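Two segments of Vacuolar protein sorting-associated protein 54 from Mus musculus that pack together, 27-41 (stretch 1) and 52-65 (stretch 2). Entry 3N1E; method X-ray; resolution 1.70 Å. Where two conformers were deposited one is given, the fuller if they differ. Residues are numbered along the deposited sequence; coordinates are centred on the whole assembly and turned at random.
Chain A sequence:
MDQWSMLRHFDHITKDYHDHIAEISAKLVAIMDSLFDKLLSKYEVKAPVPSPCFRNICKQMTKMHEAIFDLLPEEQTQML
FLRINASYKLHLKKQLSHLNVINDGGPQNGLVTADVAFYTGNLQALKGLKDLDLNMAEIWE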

# COMPACT_ATOMS: atom_id res chain seq x y z
N LYS A 27 0.55 7.95 10.87
CA LYS A 27 -0.10 7.03 11.84
C LYS A 27 -0.84 5.90 11.11
O LYS A 27 -0.84 4.74 11.56
CB LYS A 27 -1.04 7.80 12.80
CG LYS A 27 -0.31 8.77 13.72
CD LYS A 27 -1.22 9.83 14.33
CE LYS A 27 -2.29 9.24 15.24
NZ LYS A 27 -3.09 10.34 15.86
N LEU A 28 -1.43 6.23 9.96
CA LEU A 28 -2.08 5.25 9.13
C LEU A 28 -1.09 4.25 8.49
O LEU A 28 -1.36 3.06 8.47
CB LEU A 28 -2.92 5.95 8.06
CG LEU A 28 -3.89 5.12 7.21
CD1 LEU A 28 -4.77 4.16 8.01
CD2 LEU A 28 -4.77 6.14 6.48
N VAL A 29 0.04 4.73 7.99
CA VAL A 29 1.09 3.83 7.49
C VAL A 29 1.58 2.92 8.60
O VAL A 29 1.82 1.74 8.37
CB VAL A 29 2.27 4.64 6.86
CG1 VAL A 29 3.50 3.75 6.54
CG2 VAL A 29 1.79 5.36 5.59
N ALA A 30 1.66 3.44 9.82
CA ALA A 30 2.18 2.61 10.89
C ALA A 30 1.19 1.48 11.23
O ALA A 30 1.58 0.32 11.48
CB ALA A 30 2.54 3.49 12.14
N ILE A 31 -0.10 1.81 11.21
CA ILE A 31 -1.12 0.81 11.41
C ILE A 31 -1.04 -0.27 10.34
O ILE A 31 -1.09 -1.46 10.66
CB ILE A 31 -2.52 1.49 11.45
CG1 ILE A 31 -2.65 2.29 12.76
CG2 ILE A 31 -3.63 0.48 11.28
CD1 ILE A 31 -3.75 3.37 12.75
N MET A 32 -0.90 0.13 9.08
CA MET A 32 -0.86 -0.88 8.04
C MET A 32 0.44 -1.69 8.09
O MET A 32 0.43 -2.90 7.85
CB MET A 32 -1.07 -0.29 6.65
CG MET A 32 -2.39 0.44 6.47
SD MET A 32 -3.83 -0.62 6.69
CE MET A 32 -3.71 -1.68 5.27
N ASP A 33 1.55 -1.02 8.39
CA ASP A 33 2.83 -1.71 8.55
C ASP A 33 2.76 -2.84 9.59
O ASP A 33 3.27 -3.94 9.36
CB ASP A 33 3.94 -0.71 8.89
CG ASP A 33 5.27 -1.38 9.11
OD1 ASP A 33 5.87 -1.79 8.09
OD2 ASP A 33 5.67 -1.51 10.30
N SER A 34 2.09 -2.58 10.72
CA SER A 34 1.94 -3.60 11.75
C SER A 34 1.06 -4.77 11.29
O SER A 34 1.38 -5.93 11.56
CB SER A 34 1.44 -2.97 13.06
OG SER A 34 2.39 -2.03 13.53
N LEU A 35 -0.01 -4.47 10.55
CA LEU A 35 -0.84 -5.52 9.93
C LEU A 35 -0.04 -6.39 8.97
O LEU A 35 -0.12 -7.64 9.03
CB LEU A 35 -2.03 -4.87 9.20
CG LEU A 35 -2.93 -5.89 8.48
CD1 LEU A 35 -3.78 -6.71 9.48
CD2 LEU A 35 -3.78 -5.16 7.44
N PHE A 36 0.73 -5.76 8.09
CA PHE A 36 1.57 -6.49 7.14
C PHE A 36 2.60 -7.37 7.84
O PHE A 36 2.83 -8.49 7.41
CB PHE A 36 2.26 -5.56 6.14
CG PHE A 36 1.31 -4.72 5.32
CD1 PHE A 36 -0.01 -5.12 5.11
CD2 PHE A 36 1.77 -3.54 4.72
CE1 PHE A 36 -0.91 -4.32 4.31
CE2 PHE A 36 0.91 -2.75 3.93
CZ PHE A 36 -0.42 -3.15 3.71
N ASP A 37 3.22 -6.85 8.90
CA ASP A 37 4.21 -7.64 9.63
C ASP A 37 3.51 -8.86 10.23
O ASP A 37 4.00 -9.97 10.11
CB ASP A 37 4.90 -6.82 10.74
CG ASP A 37 5.75 -7.71 11.68
OD1 ASP A 37 6.69 -8.36 11.18
OD2 ASP A 37 5.47 -7.79 12.90
N LYS A 38 2.34 -8.65 10.85
CA LYS A 38 1.63 -9.74 11.50
C LYS A 38 1.24 -10.82 10.50
O LYS A 38 1.50 -12.00 10.73
CB LYS A 38 0.37 -9.21 12.19
CG LYS A 38 -0.38 -10.27 12.93
CD LYS A 38 -1.69 -9.71 13.47
CE LYS A 38 -2.81 -10.73 13.33
NZ LYS A 38 -2.44 -12.06 13.88
N LEU A 39 0.67 -10.39 9.38
CA LEU A 39 0.16 -11.34 8.38
C LEU A 39 1.27 -12.02 7.58
O LEU A 39 1.26 -13.25 7.44
CB LEU A 39 -0.87 -10.67 7.47
CG LEU A 39 -2.19 -10.22 8.12
CD1 LEU A 39 -3.03 -9.40 7.14
CD2 LEU A 39 -2.97 -11.45 8.65
N LEU A 40 2.22 -11.23 7.08
CA LEU A 40 3.25 -11.77 6.19
C LEU A 40 4.29 -12.63 6.91
O LEU A 40 4.91 -13.47 6.28
CB LEU A 40 3.91 -10.66 5.37
CG LEU A 40 2.93 -10.13 4.31
CD1 LEU A 40 3.40 -8.80 3.73
CD2 LEU A 40 2.76 -11.18 3.18
N SER A 41 4.45 -12.44 8.22
CA SER A 41 5.35 -13.26 9.04
C SER A 41 4.88 -14.71 9.10
O SER A 41 5.66 -15.60 9.43
CB SER A 41 5.47 -12.71 10.47
OG SER A 41 6.12 -11.46 10.49
N PRO A 52 -5.22 -16.86 1.84
CA PRO A 52 -5.92 -16.11 2.90
C PRO A 52 -5.18 -14.82 3.32
O PRO A 52 -5.84 -13.78 3.55
CB PRO A 52 -5.96 -17.12 4.06
CG PRO A 52 -5.97 -18.46 3.36
CD PRO A 52 -5.09 -18.30 2.15
N CYS A 53 -3.84 -14.88 3.41
CA CYS A 53 -3.03 -13.73 3.79
C CYS A 53 -3.32 -12.57 2.83
O CYS A 53 -3.63 -11.45 3.27
CB CYS A 53 -1.53 -14.09 3.73
SG CYS A 53 -0.46 -12.75 4.07
N PHE A 54 -3.22 -12.84 1.53
CA PHE A 54 -3.41 -11.78 0.54
C PHE A 54 -4.85 -11.31 0.45
O PHE A 54 -5.10 -10.11 0.20
CB PHE A 54 -2.89 -12.20 -0.84
CG PHE A 54 -1.40 -12.09 -1.00
CD1 PHE A 54 -0.52 -12.68 -0.09
CD2 PHE A 54 -0.86 -11.38 -2.06
CE1 PHE A 54 0.88 -12.55 -0.25
CE2 PHE A 54 0.54 -11.27 -2.23
CZ PHE A 54 1.39 -11.87 -1.33
N ARG A 55 -5.82 -12.21 0.68
CA ARG A 55 -7.22 -11.75 0.72
C ARG A 55 -7.43 -10.73 1.83
O ARG A 55 -8.10 -9.72 1.64
CB ARG A 55 -8.21 -12.92 0.89
CG ARG A 55 -8.23 -13.86 -0.29
CD ARG A 55 -9.45 -14.81 -0.25
NE ARG A 55 -9.56 -15.61 0.98
CZ ARG A 55 -9.03 -16.83 1.20
NH1 ARG A 55 -8.23 -17.43 0.32
NH2 ARG A 55 -9.30 -17.44 2.34
N ASN A 56 -6.82 -11.01 2.98
CA ASN A 56 -6.97 -10.13 4.13
C ASN A 56 -6.27 -8.81 3.92
O ASN A 56 -6.87 -7.76 4.16
CB ASN A 56 -6.48 -10.82 5.39
CG ASN A 56 -7.47 -11.81 5.90
OD1 ASN A 56 -8.66 -11.49 6.04
ND2 ASN A 56 -7.02 -13.02 6.18
N ILE A 57 -5.03 -8.84 3.43
CA ILE A 57 -4.29 -7.62 3.10
C ILE A 57 -5.13 -6.77 2.13
O ILE A 57 -5.38 -5.58 2.36
CB ILE A 57 -2.92 -7.95 2.46
CG1 ILE A 57 -1.97 -8.51 3.53
CG2 ILE A 57 -2.30 -6.70 1.78
CD1 ILE A 57 -0.71 -9.18 2.97
N CYS A 58 -5.60 -7.39 1.06
CA CYS A 58 -6.34 -6.62 0.06
C CYS A 58 -7.67 -6.09 0.57
O CYS A 58 -8.05 -4.97 0.21
CB CYS A 58 -6.52 -7.42 -1.24
SG CYS A 58 -4.91 -7.70 -2.05
N LYS A 59 -8.37 -6.86 1.41
CA LYS A 59 -9.60 -6.37 2.00
C LYS A 59 -9.34 -5.11 2.84
O LYS A 59 -10.08 -4.13 2.74
CB LYS A 59 -10.29 -7.44 2.85
CG LYS A 59 -11.68 -7.04 3.32
CD LYS A 59 -12.50 -8.24 3.82
CE LYS A 59 -14.00 -7.99 3.55
NZ LYS A 59 -14.93 -8.31 4.67
N GLN A 60 -8.27 -5.13 3.65
CA GLN A 60 -7.97 -3.96 4.50
C GLN A 60 -7.51 -2.75 3.71
O GLN A 60 -7.85 -1.62 4.07
CB GLN A 60 -7.02 -4.30 5.66
CG GLN A 60 -7.53 -5.41 6.55
CD GLN A 60 -8.97 -5.22 7.02
OE1 GLN A 60 -9.34 -4.16 7.48
NE2 GLN A 60 -9.78 -6.25 6.83
N MET A 61 -6.78 -2.97 2.61
CA MET A 61 -6.36 -1.91 1.70
C MET A 61 -7.59 -1.24 1.08
O MET A 61 -7.67 -0.02 0.95
CB MET A 61 -5.46 -2.49 0.60
CG MET A 61 -4.11 -2.98 1.10
SD MET A 61 -2.99 -1.61 1.29
CE MET A 61 -4.11 -0.47 2.09
N THR A 62 -8.56 -2.07 0.70
CA THR A 62 -9.83 -1.61 0.14
C THR A 62 -10.60 -0.79 1.16
O THR A 62 -11.12 0.28 0.85
CB THR A 62 -10.68 -2.83 -0.30
OG1 THR A 62 -10.04 -3.44 -1.43
CG2 THR A 62 -12.11 -2.44 -0.66
N LYS A 63 -10.68 -1.31 2.38
CA LYS A 63 -11.44 -0.62 3.42
C LYS A 63 -10.77 0.71 3.77
O LYS A 63 -11.46 1.70 4.04
CB LYS A 63 -11.58 -1.50 4.67
CG LYS A 63 -12.55 -2.64 4.54
CD LYS A 63 -14.00 -2.20 4.61
CE LYS A 63 -14.92 -3.43 4.67
NZ LYS A 63 -16.18 -3.20 3.90
N MET A 64 -9.44 0.72 3.75
CA MET A 64 -8.68 1.94 4.04
C MET A 64 -8.99 2.99 2.97
O MET A 64 -9.24 4.16 3.29
CB MET A 64 -7.19 1.68 4.05
CG MET A 64 -6.41 2.93 4.41
SD MET A 64 -4.67 2.66 4.38
CE MET A 64 -4.25 2.95 2.67
N HIS A 65 -9.03 2.55 1.71
CA HIS A 65 -9.28 3.47 0.61
C HIS A 65 -10.69 4.06 0.75
O HIS A 65 -10.89 5.27 0.57
CB HIS A 65 -9.14 2.71 -0.72
CG HIS A 65 -9.34 3.57 -1.93
ND1 HIS A 65 -10.58 3.77 -2.51
CD2 HIS A 65 -8.46 4.27 -2.68
CE1 HIS A 65 -10.45 4.56 -3.56
NE2 HIS A 65 -9.17 4.88 -3.69

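How do the two backbones lie against each other? Both stretches are helical, and they run antiparallel, with 170° between their N-to-C directions and a closest approach of 10.2 Å between axes. The spacing is not even along the contact. Leu28 CA and Met64 CA are 9.0 Å apart, Met32 CA and Met61 CA 8.5 Å, Phe36 CA and Ile57 CA 7.2 Å, and Leu39 CA and Cys53 CA 6.1 Å. The helices therefore draw together toward the end where stretch 2 begins, and the register residues of stretch 2 run from Met64 and Met61 through Ile57 to the small Cys53.

What fills the wider end? Methionines do, their long, flexible chains spanning the larger gap. Met64 extends with chi1 and chi2 both t, carrying its sulfur between two residues one turn apart on the facing helix: Met64 SD lies 3.8 Å from Leu28 CG and 3.8 Å from Met32 CG. Met32, folded m at all three chi angles, sends its own methyl across, where Met32 CE meets Met61 CE at 3.4 Å, a tight contact between two methyl groups. Beside this, Leu35 packs on the aliphatic base of Gln60, with Leu35 CD2 3.8 Å from Gln60 CB. The CA-to-CB bond of Gln60 points toward stretch 1, but the end of its side chain leads away, so the apolar part makes the contact.

How is the middle closed? The CA-to-CB bond of Phe36 points sideways to stretch 2, yet its ring comes nearer and points at the hollow between Ile57 and Met61, one turn apart. Phe36 CE1 is 3.7 Å from Ile57 CG2, while Met61 SD sits at the ring edge, 3.9 Å from Phe36 CZ and 5.2 Å from the centroid of the Phe36 ring. Ile57 is in turn touched from the next turn of stretch 1: Leu39 CD1 approaches Ile57 CG1 at 3.9 Å, and Leu40 CG approaches Ile57 CD1 at 4.0 Å.

What lies where the register is tightest, at Leu39 and Cys53? The short side chain of Cys53 fits the narrow space. Its sulfur settles against two neighbouring leucines, with Cys53 SG 4.0 Å from Leu39 CB and 3.7 Å from Leu40 CD2, and it also lies against the backbone, Cys53 SG being 3.8 Å from Leu39 O. Leu40 CD2 also reaches Phe54 CE1 at 4.1 Å. No hydrogen bond crosses between the stretches; the i to i-4 backbone hydrogen bonds, such as Phe36 N to Met32 O and Ile57 N to Cys53 O, run along each helix rather than across, leaving apolar packing and the sulfur-aromatic contact to join the two, with 543 Å² buried in all.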